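Local coordinates for iota-carbonic anhydrase (Nostoc sp. PCC 7120 = FACHB-418, PDB 7C5W), which catalyses the hydration of carbon dioxide to bicarbonate without any metal cofactor and assembles as a homotetramer, a dimer of dimers, at the interface of chains A and B and the interface of chains A and C. Numbering follows the deposited sequence. Chains: chain A/B/C, iota-carbonic anhydrase.

Contact 1: the interface of chains A and B. Residues chain A 75, 129, 132, 134, 156, 168-169; chain B 127, 129, 132, 134-135, 154, 156, 169.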
# COMPACT_ATOMS: atom_id res chain seq x y z
N LEU A 75 16.59 -6.71 3.35
CA LEU A 75 16.99 -7.57 2.20
C LEU A 75 18.20 -6.91 1.51
O LEU A 75 18.03 -6.23 0.47
CB LEU A 75 15.79 -7.74 1.27
CG LEU A 75 14.69 -8.67 1.76
CD1 LEU A 75 14.16 -8.26 3.12
CD2 LEU A 75 13.56 -8.73 0.74
N THR A 129 4.94 2.11 -5.47
CA THR A 129 3.80 1.22 -5.10
C THR A 129 3.03 1.82 -3.92
O THR A 129 2.39 1.04 -3.21
CB THR A 129 4.31 -0.15 -4.66
OG1 THR A 129 5.05 0.04 -3.45
CG2 THR A 129 5.20 -0.81 -5.68
N THR A 132 5.88 2.45 -0.52
CA THR A 132 7.27 2.06 -0.89
C THR A 132 7.55 2.51 -2.32
O THR A 132 6.61 2.90 -3.03
CB THR A 132 7.52 0.56 -0.72
OG1 THR A 132 6.94 -0.12 -1.83
CG2 THR A 132 6.96 0.01 0.58
N THR A 134 10.66 1.37 -5.44
CA THR A 134 11.82 0.57 -5.90
C THR A 134 12.50 1.33 -7.03
O THR A 134 11.79 1.92 -7.85
CB THR A 134 11.35 -0.84 -6.29
OG1 THR A 134 10.53 -1.31 -5.22
CG2 THR A 134 12.48 -1.81 -6.51
N GLN A 156 14.85 -0.58 -2.41
CA GLN A 156 13.42 -0.35 -2.06
C GLN A 156 13.37 0.53 -0.81
O GLN A 156 14.00 0.18 0.17
CB GLN A 156 12.67 -1.67 -1.83
CG GLN A 156 11.17 -1.49 -1.70
CD GLN A 156 10.45 -2.79 -1.45
OE1 GLN A 156 9.23 -2.84 -1.34
NE2 GLN A 156 11.20 -3.87 -1.34
N ILE A 168 14.79 -1.00 2.88
CA ILE A 168 14.36 -2.35 3.34
C ILE A 168 14.84 -3.39 2.33
O ILE A 168 14.80 -4.60 2.66
CB ILE A 168 12.83 -2.38 3.52
CG1 ILE A 168 12.10 -2.04 2.21
CG2 ILE A 168 12.42 -1.46 4.66
CD1 ILE A 168 10.61 -2.35 2.23
N THR A 169 15.28 -2.95 1.15
CA THR A 169 15.83 -3.82 0.08
C THR A 169 17.00 -3.11 -0.61
O THR A 169 16.84 -1.95 -0.99
CB THR A 169 14.77 -4.23 -0.95
OG1 THR A 169 13.61 -4.75 -0.30
CG2 THR A 169 15.29 -5.27 -1.92
N PHE B 127 9.71 -9.62 2.77
CA PHE B 127 9.11 -8.37 3.31
C PHE B 127 7.80 -8.10 2.58
O PHE B 127 7.82 -7.79 1.37
CB PHE B 127 10.11 -7.23 3.18
CG PHE B 127 9.83 -6.04 4.06
CD1 PHE B 127 8.63 -5.36 3.97
CD2 PHE B 127 10.77 -5.60 4.96
CE1 PHE B 127 8.38 -4.26 4.78
CE2 PHE B 127 10.52 -4.50 5.76
CZ PHE B 127 9.33 -3.84 5.68
N THR B 129 4.86 -5.61 2.25
CA THR B 129 4.52 -4.18 2.48
C THR B 129 3.05 -3.91 2.12
O THR B 129 2.75 -2.78 1.69
CB THR B 129 5.36 -3.27 1.58
OG1 THR B 129 4.84 -3.45 0.26
CG2 THR B 129 6.84 -3.57 1.63
N THR B 132 2.37 -5.22 -2.14
CA THR B 132 3.57 -5.85 -2.74
C THR B 132 4.28 -6.73 -1.71
O THR B 132 3.95 -6.65 -0.51
CB THR B 132 4.52 -4.80 -3.34
OG1 THR B 132 5.26 -4.18 -2.29
CG2 THR B 132 3.77 -3.75 -4.13
N THR B 134 8.49 -8.41 -1.34
CA THR B 134 9.88 -8.56 -1.82
C THR B 134 10.47 -9.82 -1.18
O THR B 134 10.32 -9.98 0.04
CB THR B 134 10.69 -7.28 -1.55
OG1 THR B 134 9.90 -6.17 -1.95
CG2 THR B 134 12.01 -7.23 -2.28
N THR B 135 11.06 -10.69 -2.00
CA THR B 135 11.86 -11.85 -1.54
C THR B 135 13.30 -11.63 -1.95
O THR B 135 13.51 -11.05 -3.03
CB THR B 135 11.32 -13.18 -2.07
OG1 THR B 135 11.63 -13.27 -3.46
CG2 THR B 135 9.84 -13.34 -1.80
N THR B 154 16.57 -11.17 -6.06
CA THR B 154 15.49 -10.35 -5.47
C THR B 154 14.30 -10.36 -6.44
O THR B 154 14.53 -10.08 -7.61
CB THR B 154 15.96 -8.92 -5.21
OG1 THR B 154 17.10 -8.99 -4.35
CG2 THR B 154 14.87 -8.06 -4.61
N GLN B 156 10.17 -8.69 -6.59
CA GLN B 156 9.06 -7.90 -6.00
C GLN B 156 7.78 -8.25 -6.75
O GLN B 156 7.77 -8.16 -8.00
CB GLN B 156 9.32 -6.39 -6.04
CG GLN B 156 8.30 -5.62 -5.21
CD GLN B 156 8.49 -4.12 -5.24
OE1 GLN B 156 9.40 -3.59 -5.86
NE2 GLN B 156 7.60 -3.42 -4.56
N THR B 169 9.67 -6.24 -10.09
CA THR B 169 11.14 -6.17 -9.85
C THR B 169 11.75 -7.58 -9.88
O THR B 169 11.17 -8.48 -9.26
CB THR B 169 11.51 -5.50 -8.53
OG1 THR B 169 10.74 -4.29 -8.44
CG2 THR B 169 12.99 -5.20 -8.42
O HOH W 1 7.41 -4.98 -1.11
O HOH W 2 8.12 -0.52 -4.13
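The ring of B:Phe127 takes A:Ile168 on one face. The CD1 methyl stands over the centre of the ring, 3.8 Å from its centroid, while CG2 leans on the rim at CE2. A:Ile168 has CG1 in the crowded position between backbone N and carbonyl carbon (chi1 59°). The site belongs to the sheet-to-sheet interface of an iota-class carbonic anhydrase dimer, where threonine-rich strands 132-136 and 148-159 of both chains meet. The other flat groups are the amides of A:Gln156 and B:Gln156. Both side chains are extended, with CG anti to the backbone N (chi1 -170° in each), and reach tip to tip for a threonine of the partner. A:Gln156 NE2 donates to B:Thr134 OG1 at 2.7 Å, and within its own chain to A:Thr169 OG1. Both partners are tilted from the amide plane. B:Gln156 is modelled with its amide turned over, so its OE1 faces A:Thr134 OG1 at 2.6 Å. That hydroxyl lies in the carbonyl plane, on a lone pair. B:Thr169 OG1 also donates to B:Gln156 OE1, at 3.0 Å, so two hydroxyls grip this oxygen. Two waters extend the network. Water 2 lies 3.0 Å from B:Gln156 NE2 and also meets A:Thr132 OG1 and A:Thr134 OG1. Water 1 lies 2.8 Å from A:Gln156 OE1 and meets B:Thr132 OG1 and B:Thr134 OG1. Nearby, A:Thr129 CG2 touches B:Thr132 CG2 at 3.6 Å.

Contact 2: the interface of chains A and C. Residues chain A 22, 71, 160-161; chain C 71, 158, 160-161.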
# COMPACT_ATOMS: atom_id res chain seq x y z
N ARG A 22 1.41 9.44 3.42
CA ARG A 22 2.32 8.28 3.62
C ARG A 22 2.91 7.81 2.29
O ARG A 22 3.76 6.90 2.31
CB ARG A 22 1.53 7.13 4.23
CG ARG A 22 0.87 7.50 5.54
CD ARG A 22 0.72 6.28 6.40
NE ARG A 22 1.41 6.46 7.66
CZ ARG A 22 2.36 5.67 8.11
NH1 ARG A 22 2.78 4.62 7.42
NH2 ARG A 22 2.89 5.92 9.28
N PHE A 71 12.74 -2.50 11.63
CA PHE A 71 11.45 -3.17 11.26
C PHE A 71 11.59 -4.69 11.31
O PHE A 71 10.56 -5.37 11.26
CB PHE A 71 11.00 -2.78 9.86
CG PHE A 71 10.85 -1.29 9.64
CD1 PHE A 71 10.11 -0.52 10.51
CD2 PHE A 71 11.44 -0.68 8.55
CE1 PHE A 71 9.98 0.84 10.31
CE2 PHE A 71 11.30 0.68 8.35
CZ PHE A 71 10.58 1.44 9.23
N ASP A 160 8.59 5.66 6.70
CA ASP A 160 8.24 5.26 8.09
C ASP A 160 7.16 6.21 8.64
O ASP A 160 6.82 7.19 7.94
CB ASP A 160 9.46 5.21 9.01
CG ASP A 160 10.20 6.53 9.15
OD1 ASP A 160 9.58 7.60 8.91
OD2 ASP A 160 11.40 6.48 9.49
N ASP A 161 6.65 5.89 9.83
CA ASP A 161 5.57 6.63 10.54
C ASP A 161 5.98 8.11 10.68
O ASP A 161 5.07 8.93 10.90
CB ASP A 161 5.24 5.98 11.89
CG ASP A 161 4.50 4.65 11.83
OD1 ASP A 161 3.90 4.34 10.78
OD2 ASP A 161 4.50 3.92 12.86
N PHE C 71 -0.34 10.26 14.08
CA PHE C 71 0.08 10.39 12.65
C PHE C 71 -0.31 11.76 12.09
O PHE C 71 0.17 12.09 11.00
CB PHE C 71 -0.56 9.31 11.78
CG PHE C 71 -0.30 7.90 12.24
CD1 PHE C 71 0.99 7.47 12.50
CD2 PHE C 71 -1.34 7.00 12.39
CE1 PHE C 71 1.22 6.17 12.93
CE2 PHE C 71 -1.10 5.71 12.81
CZ PHE C 71 0.18 5.30 13.08
N LEU C 158 -5.07 1.34 10.19
CA LEU C 158 -3.67 1.33 9.70
C LEU C 158 -2.81 0.50 10.67
O LEU C 158 -2.93 0.70 11.90
CB LEU C 158 -3.18 2.77 9.59
CG LEU C 158 -1.73 2.95 9.18
CD1 LEU C 158 -1.49 2.45 7.78
CD2 LEU C 158 -1.32 4.42 9.27
N ASP C 160 0.55 0.07 12.26
CA ASP C 160 1.71 0.97 12.53
C ASP C 160 3.01 0.16 12.46
O ASP C 160 2.95 -1.08 12.31
CB ASP C 160 1.57 1.70 13.88
CG ASP C 160 1.49 0.79 15.09
OD1 ASP C 160 1.95 -0.38 15.00
OD2 ASP C 160 0.94 1.25 16.11
N ASP C 161 4.15 0.87 12.56
CA ASP C 161 5.52 0.31 12.47
C ASP C 161 5.69 -0.80 13.51
O ASP C 161 6.62 -1.61 13.34
CB ASP C 161 6.58 1.42 12.62
CG ASP C 161 6.73 2.38 11.44
OD1 ASP C 161 6.28 2.03 10.33
OD2 ASP C 161 7.32 3.48 11.64
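A:Asp161 OD2 and C:Asp161 OD2 are equally well held across the two-fold axis, each taking a backbone N-H from the other chain. A:Asp161 also holds A:Arg22 through OD1. A:Asp161 N donates to C:Asp161 OD2 at 3.1 Å, and the bond is fairly straight, 163° at the hydrogen. The carboxylate oxygen accepts on its syn lone pair. The twin bond runs from C:Asp161 N to A:Asp161 OD2. In both aspartates CG is anti to the carbonyl carbon, beside the backbone N (chi1 -72°). The two side chains reach tip to tip across the axis, and their carboxylates stack with planes 6° apart. This brings A:Asp161 OD2 and C:Asp161 OD2 to 3.1 Å. Two charged carboxylates would repel here, so a shared proton or raised pKa is possible, but protons are not seen. A:Arg22 may offset some of the charge. Its NH2 forms a salt bridge to A:Asp161 OD1, met from above the carboxylate plane. The guanidinium carries C:Leu158 on one face, CD2 lying 3.8 Å from A:Arg22 NE. The ring of C:Phe71 crosses the guanidinium obliquely, the planes steeply inclined. C:Phe71 CE1 also touches A:Asp161 CG at 3.8 Å, and A:Phe71 does the same to C:Asp161. This A-C contact may join dimers in the tetramer. The aspartates sit in the loop between strands 148-159 and 165-167, with Phe71 closing the 3-10 helix 69-71 and A:Arg22 just after strand 19-21.

Contact 3: the interface of chains A and B. Residues chain A 124-125, 135-138, 152-154; chain B 75-77, 86-87, 89, 169-171.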
# COMPACT_ATOMS: atom_id res chain seq x y z
N ALA A 124 17.41 3.34 -14.42
CA ALA A 124 16.79 2.75 -15.63
C ALA A 124 15.27 2.83 -15.47
O ALA A 124 14.58 2.99 -16.49
CB ALA A 124 17.27 1.33 -15.81
N ALA A 125 14.76 2.71 -14.24
CA ALA A 125 13.30 2.66 -13.95
C ALA A 125 13.03 2.87 -12.46
O ALA A 125 13.88 2.50 -11.63
CB ALA A 125 12.73 1.34 -14.42
N THR A 135 13.84 1.38 -7.03
CA THR A 135 14.66 1.92 -8.14
C THR A 135 15.57 0.80 -8.63
O THR A 135 15.99 -0.03 -7.81
CB THR A 135 15.49 3.15 -7.71
OG1 THR A 135 16.55 2.74 -6.84
CG2 THR A 135 14.63 4.21 -7.05
N MET A 136 15.82 0.75 -9.94
CA MET A 136 16.81 -0.16 -10.56
C MET A 136 17.61 0.66 -11.57
O MET A 136 17.00 1.50 -12.27
CB MET A 136 16.17 -1.36 -11.26
CG MET A 136 17.18 -2.27 -11.93
SD MET A 136 16.46 -3.81 -12.58
CE MET A 136 16.37 -4.77 -11.07
N GLY A 137 18.91 0.41 -11.63
CA GLY A 137 19.81 1.07 -12.59
C GLY A 137 21.27 0.88 -12.22
O GLY A 137 21.59 -0.08 -11.49
N ASN A 138 22.12 1.78 -12.70
CA ASN A 138 23.56 1.80 -12.39
C ASN A 138 23.82 2.82 -11.28
O ASN A 138 23.07 3.81 -11.18
CB ASN A 138 24.40 2.07 -13.63
CG ASN A 138 24.36 0.91 -14.61
OD1 ASN A 138 24.48 -0.25 -14.21
ND2 ASN A 138 24.17 1.22 -15.88
N ASP A 152 25.27 -2.68 -10.84
CA ASP A 152 23.81 -2.77 -11.09
C ASP A 152 23.11 -2.81 -9.73
O ASP A 152 23.35 -3.79 -9.00
CB ASP A 152 23.49 -4.03 -11.90
CG ASP A 152 24.31 -4.18 -13.17
OD1 ASP A 152 24.62 -3.14 -13.80
OD2 ASP A 152 24.59 -5.34 -13.54
N LYS A 153 22.29 -1.80 -9.40
CA LYS A 153 21.72 -1.63 -8.03
C LYS A 153 20.19 -1.53 -8.04
O LYS A 153 19.65 -0.65 -8.76
CB LYS A 153 22.27 -0.39 -7.34
CG LYS A 153 22.10 -0.42 -5.82
CD LYS A 153 22.77 0.72 -5.12
CE LYS A 153 24.28 0.71 -5.25
NZ LYS A 153 24.89 -0.32 -4.38
N THR A 154 19.55 -2.34 -7.20
CA THR A 154 18.12 -2.24 -6.83
C THR A 154 17.99 -1.77 -5.37
O THR A 154 18.59 -2.42 -4.52
CB THR A 154 17.40 -3.57 -7.02
OG1 THR A 154 17.55 -3.89 -8.40
CG2 THR A 154 15.94 -3.52 -6.63
N LEU B 75 11.43 -3.57 -13.44
CA LEU B 75 12.83 -3.42 -12.97
C LEU B 75 13.49 -4.80 -13.03
O LEU B 75 13.60 -5.48 -11.99
CB LEU B 75 12.84 -2.78 -11.58
CG LEU B 75 12.52 -1.28 -11.55
CD1 LEU B 75 11.15 -0.98 -12.15
CD2 LEU B 75 12.59 -0.73 -10.13
N PHE B 76 13.87 -5.23 -14.23
CA PHE B 76 14.42 -6.58 -14.53
C PHE B 76 15.90 -6.44 -14.88
O PHE B 76 16.22 -5.91 -15.96
CB PHE B 76 13.66 -7.24 -15.68
CG PHE B 76 14.06 -8.67 -15.98
CD1 PHE B 76 14.81 -9.41 -15.09
CD2 PHE B 76 13.62 -9.29 -17.14
CE1 PHE B 76 15.15 -10.72 -15.35
CE2 PHE B 76 13.95 -10.61 -17.40
CZ PHE B 76 14.72 -11.32 -16.52
N LYS B 77 16.78 -6.89 -13.98
CA LYS B 77 18.23 -7.07 -14.28
C LYS B 77 18.51 -8.57 -14.30
O LYS B 77 18.69 -9.18 -13.26
CB LYS B 77 19.09 -6.30 -13.29
CG LYS B 77 20.58 -6.30 -13.63
CD LYS B 77 21.29 -7.49 -13.04
CE LYS B 77 22.38 -8.02 -13.94
NZ LYS B 77 23.00 -9.22 -13.34
N THR B 86 21.65 -4.15 -20.14
CA THR B 86 21.65 -4.72 -18.78
C THR B 86 20.23 -4.81 -18.24
O THR B 86 19.91 -5.83 -17.61
CB THR B 86 22.51 -3.86 -17.84
OG1 THR B 86 23.85 -3.95 -18.31
CG2 THR B 86 22.41 -4.29 -16.39
N PHE B 87 19.42 -3.77 -18.48
CA PHE B 87 18.08 -3.58 -17.86
C PHE B 87 17.00 -3.83 -18.92
O PHE B 87 16.92 -3.09 -19.94
CB PHE B 87 18.01 -2.20 -17.21
CG PHE B 87 19.13 -1.93 -16.23
CD1 PHE B 87 19.16 -2.59 -15.01
CD2 PHE B 87 20.14 -1.04 -16.52
CE1 PHE B 87 20.19 -2.35 -14.11
CE2 PHE B 87 21.17 -0.80 -15.62
CZ PHE B 87 21.19 -1.46 -14.41
N THR B 89 13.62 -3.40 -19.32
CA THR B 89 12.44 -2.62 -18.88
C THR B 89 11.27 -2.84 -19.83
O THR B 89 10.14 -2.43 -19.45
CB THR B 89 12.80 -1.13 -18.78
OG1 THR B 89 13.39 -0.77 -20.03
CG2 THR B 89 13.78 -0.83 -17.67
N THR B 169 9.67 -6.24 -10.09
CA THR B 169 11.14 -6.17 -9.85
C THR B 169 11.75 -7.58 -9.88
O THR B 169 11.17 -8.48 -9.26
CB THR B 169 11.51 -5.50 -8.53
OG1 THR B 169 10.74 -4.29 -8.44
CG2 THR B 169 12.99 -5.20 -8.42
N HIS B 170 12.89 -7.72 -10.57
CA HIS B 170 13.63 -9.00 -10.73
C HIS B 170 15.12 -8.70 -10.92
O HIS B 170 15.50 -8.37 -12.05
CB HIS B 170 13.06 -9.76 -11.93
CG HIS B 170 13.55 -11.16 -12.05
ND1 HIS B 170 14.70 -11.59 -11.42
CD2 HIS B 170 13.07 -12.22 -12.74
CE1 HIS B 170 14.91 -12.86 -11.71
NE2 HIS B 170 13.91 -13.28 -12.51
N HIS B 171 15.90 -8.78 -9.83
CA HIS B 171 17.38 -8.61 -9.82
C HIS B 171 18.01 -9.97 -9.55
O HIS B 171 17.79 -10.52 -8.44
CB HIS B 171 17.82 -7.56 -8.79
CG HIS B 171 19.22 -7.07 -8.95
ND1 HIS B 171 19.57 -5.75 -8.68
CD2 HIS B 171 20.35 -7.69 -9.35
CE1 HIS B 171 20.86 -5.59 -8.91
NE2 HIS B 171 21.37 -6.77 -9.32
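A:Met136 and B:Phe87 cross obliquely and bury the largest areas in this patch of the dimer interface. A:Met136 points away from its strand, CG anti to the backbone N (chi1 178°), and stays extended until it bends at chi3 (-80°). Its CB packs on B:Leu75 CB at 3.6 Å, its CG on the ring of B:Phe87, and its sulphur passes along the backbone of strand 75-77 to B:Lys77 CB, 3.7 Å from SD. B:Phe87 has CG anti to the carbonyl carbon. One face of its ring holds the CG2 methyl of its neighbour B:Thr86. A:Gly137 CA also lies over a face, 3.9 Å from the ring centroid. The amide of A:Asn138 comes at the ring edge, with planes 58° apart, and A:Ala124 CB touches B:Phe87 CG at 3.8 Å. Beside this apolar core, A:Asp152 meets B:Thr86 tip to tip and crosses B:Lys77 at about a right angle. A:Asp152 OD2 stays 4.2 Å from B:Lys77 NZ, beyond a direct salt bridge, though their opposite charges may still attract. The polar link is made by A:Thr154 and B:His171, which slide past each other in opposite directions. A:Asp152 O lies in plane at the edge of the imidazole, next to CE1. A:Thr154 OG1 and B:His171 ND1 share a hydrogen bond of 2.8 Å.

Contact 4: the interface of chains A and B. Residues chain A 77, 152, 171, 173, 176; chain B 77, 79, 81, 171, 173.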
# COMPACT_ATOMS: atom_id res chain seq x y z
N LYS A 77 21.77 -7.59 -0.19
CA LYS A 77 22.83 -8.39 -0.86
C LYS A 77 23.87 -7.41 -1.39
O LYS A 77 23.69 -6.82 -2.46
CB LYS A 77 22.25 -9.30 -1.94
CG LYS A 77 23.25 -10.29 -2.53
CD LYS A 77 23.92 -9.76 -3.78
CE LYS A 77 25.40 -10.03 -3.88
NZ LYS A 77 26.04 -9.12 -4.86
N ASP A 152 25.27 -2.68 -10.84
CA ASP A 152 23.81 -2.77 -11.09
C ASP A 152 23.11 -2.81 -9.73
O ASP A 152 23.35 -3.79 -9.00
CB ASP A 152 23.49 -4.03 -11.90
CG ASP A 152 24.31 -4.18 -13.17
OD1 ASP A 152 24.62 -3.14 -13.80
OD2 ASP A 152 24.59 -5.34 -13.54
N HIS A 171 19.96 -4.69 -3.31
CA HIS A 171 20.65 -5.72 -4.11
C HIS A 171 21.62 -5.01 -5.06
O HIS A 171 21.14 -4.25 -5.92
CB HIS A 171 19.62 -6.60 -4.83
CG HIS A 171 20.17 -7.82 -5.49
ND1 HIS A 171 19.46 -9.00 -5.54
CD2 HIS A 171 21.32 -8.04 -6.15
CE1 HIS A 171 20.15 -9.90 -6.21
NE2 HIS A 171 21.30 -9.34 -6.59
N SER A 173 25.15 -5.70 -7.58
CA SER A 173 25.90 -6.73 -8.34
C SER A 173 26.85 -6.08 -9.36
O SER A 173 26.46 -5.07 -10.03
CB SER A 173 24.96 -7.70 -9.02
OG SER A 173 24.10 -7.04 -9.94
N TYR A 176 27.68 -8.43 -15.21
CA TYR A 176 28.09 -9.75 -15.75
C TYR A 176 29.06 -9.52 -16.91
O TYR A 176 28.74 -8.71 -17.80
CB TYR A 176 26.89 -10.57 -16.21
CG TYR A 176 27.26 -11.86 -16.89
CD1 TYR A 176 28.08 -12.79 -16.26
CD2 TYR A 176 26.81 -12.17 -18.16
CE1 TYR A 176 28.44 -13.98 -16.87
CE2 TYR A 176 27.15 -13.36 -18.79
CZ TYR A 176 27.97 -14.26 -18.14
OH TYR A 176 28.32 -15.43 -18.75
N LYS B 77 16.78 -6.89 -13.98
CA LYS B 77 18.23 -7.07 -14.28
C LYS B 77 18.51 -8.57 -14.30
O LYS B 77 18.69 -9.18 -13.26
CB LYS B 77 19.09 -6.30 -13.29
CG LYS B 77 20.58 -6.30 -13.63
CD LYS B 77 21.29 -7.49 -13.04
CE LYS B 77 22.38 -8.02 -13.94
NZ LYS B 77 23.00 -9.22 -13.34
N THR B 79 20.31 -12.30 -14.81
CA THR B 79 21.61 -12.88 -14.39
C THR B 79 22.70 -12.60 -15.44
O THR B 79 23.73 -11.99 -15.07
CB THR B 79 21.51 -14.40 -14.20
OG1 THR B 79 20.26 -14.68 -13.57
CG2 THR B 79 22.67 -14.95 -13.39
N ALA B 81 22.74 -10.87 -18.48
CA ALA B 81 22.56 -9.72 -19.39
C ALA B 81 23.86 -8.91 -19.46
O ALA B 81 24.47 -8.72 -18.40
CB ALA B 81 21.41 -8.88 -18.91
N HIS B 171 15.90 -8.78 -9.83
CA HIS B 171 17.38 -8.61 -9.82
C HIS B 171 18.01 -9.97 -9.55
O HIS B 171 17.79 -10.52 -8.44
CB HIS B 171 17.82 -7.56 -8.79
CG HIS B 171 19.22 -7.07 -8.95
ND1 HIS B 171 19.57 -5.75 -8.68
CD2 HIS B 171 20.35 -7.69 -9.35
CE1 HIS B 171 20.86 -5.59 -8.91
NE2 HIS B 171 21.37 -6.77 -9.32
N SER B 173 21.80 -11.99 -9.83
CA SER B 173 23.27 -11.85 -9.95
C SER B 173 23.95 -13.19 -9.61
O SER B 173 23.40 -13.96 -8.77
CB SER B 173 23.77 -10.71 -9.09
OG SER B 173 23.30 -10.84 -7.76
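Strand 169-173 of chain A meets strand 169-173 of chain B near the two-fold axis, and the loop at A:Tyr176 meets the loop of chain B that holds B:Thr79 and B:Ala81. The two strands face each other through His171 and Ser173. The imidazoles of A:His171 and B:His171 stack, centroids 3.8 Å apart and planes tilted by 15°. CD2 of each ring lies over a face of the other. Both histidines have CG anti to the backbone N (chi1 -170° in A:His171), which sends the rings across to the partner. Each ring then meets the partner's serine through NE2. A:His171 NE2 shares a nearly straight hydrogen bond of 2.8 Å with B:Ser173 OG, 168° at the hydrogen. A:Ser173 OG shares the twin hydrogen bond with B:His171 NE2, in plane at the edge of that ring. Which partner donates is not decided, nor is the charge of the histidines. The serine hydroxyls occupy the crowded position between backbone N and carbonyl carbon. The two serine-histidine bonds, at the ring edges, should help fix the rotation of each ring. At the outer end, A:Tyr176 touches backbone of the loop containing B:Thr79, a hydrogencarbonate-binding residue. A:Tyr176 CB lies 3.6 Å from B:Thr79 O.

Contacts 1, 3 and 4 are parts of the same two-fold A-B interface. Contacts 3 and 4 lie about 8 Å apart between their C-alpha centres and share A:Asp152, B:Lys77 and B:His171. Contacts 1 and 3, measured likewise, are about 13 Å apart and share B:Thr169. Strands 148-159 and 169-173 run through all three, which suggests one continuous face, reaching a loop with a hydrogencarbonate-binding residue at contact 4. Contact 2 uses a different surface of chain A, with C-alpha centres about 16 Å from contact 1 and about 30 Å from contact 4. Chain A thus faces two partners, consistent with a dimer of dimers.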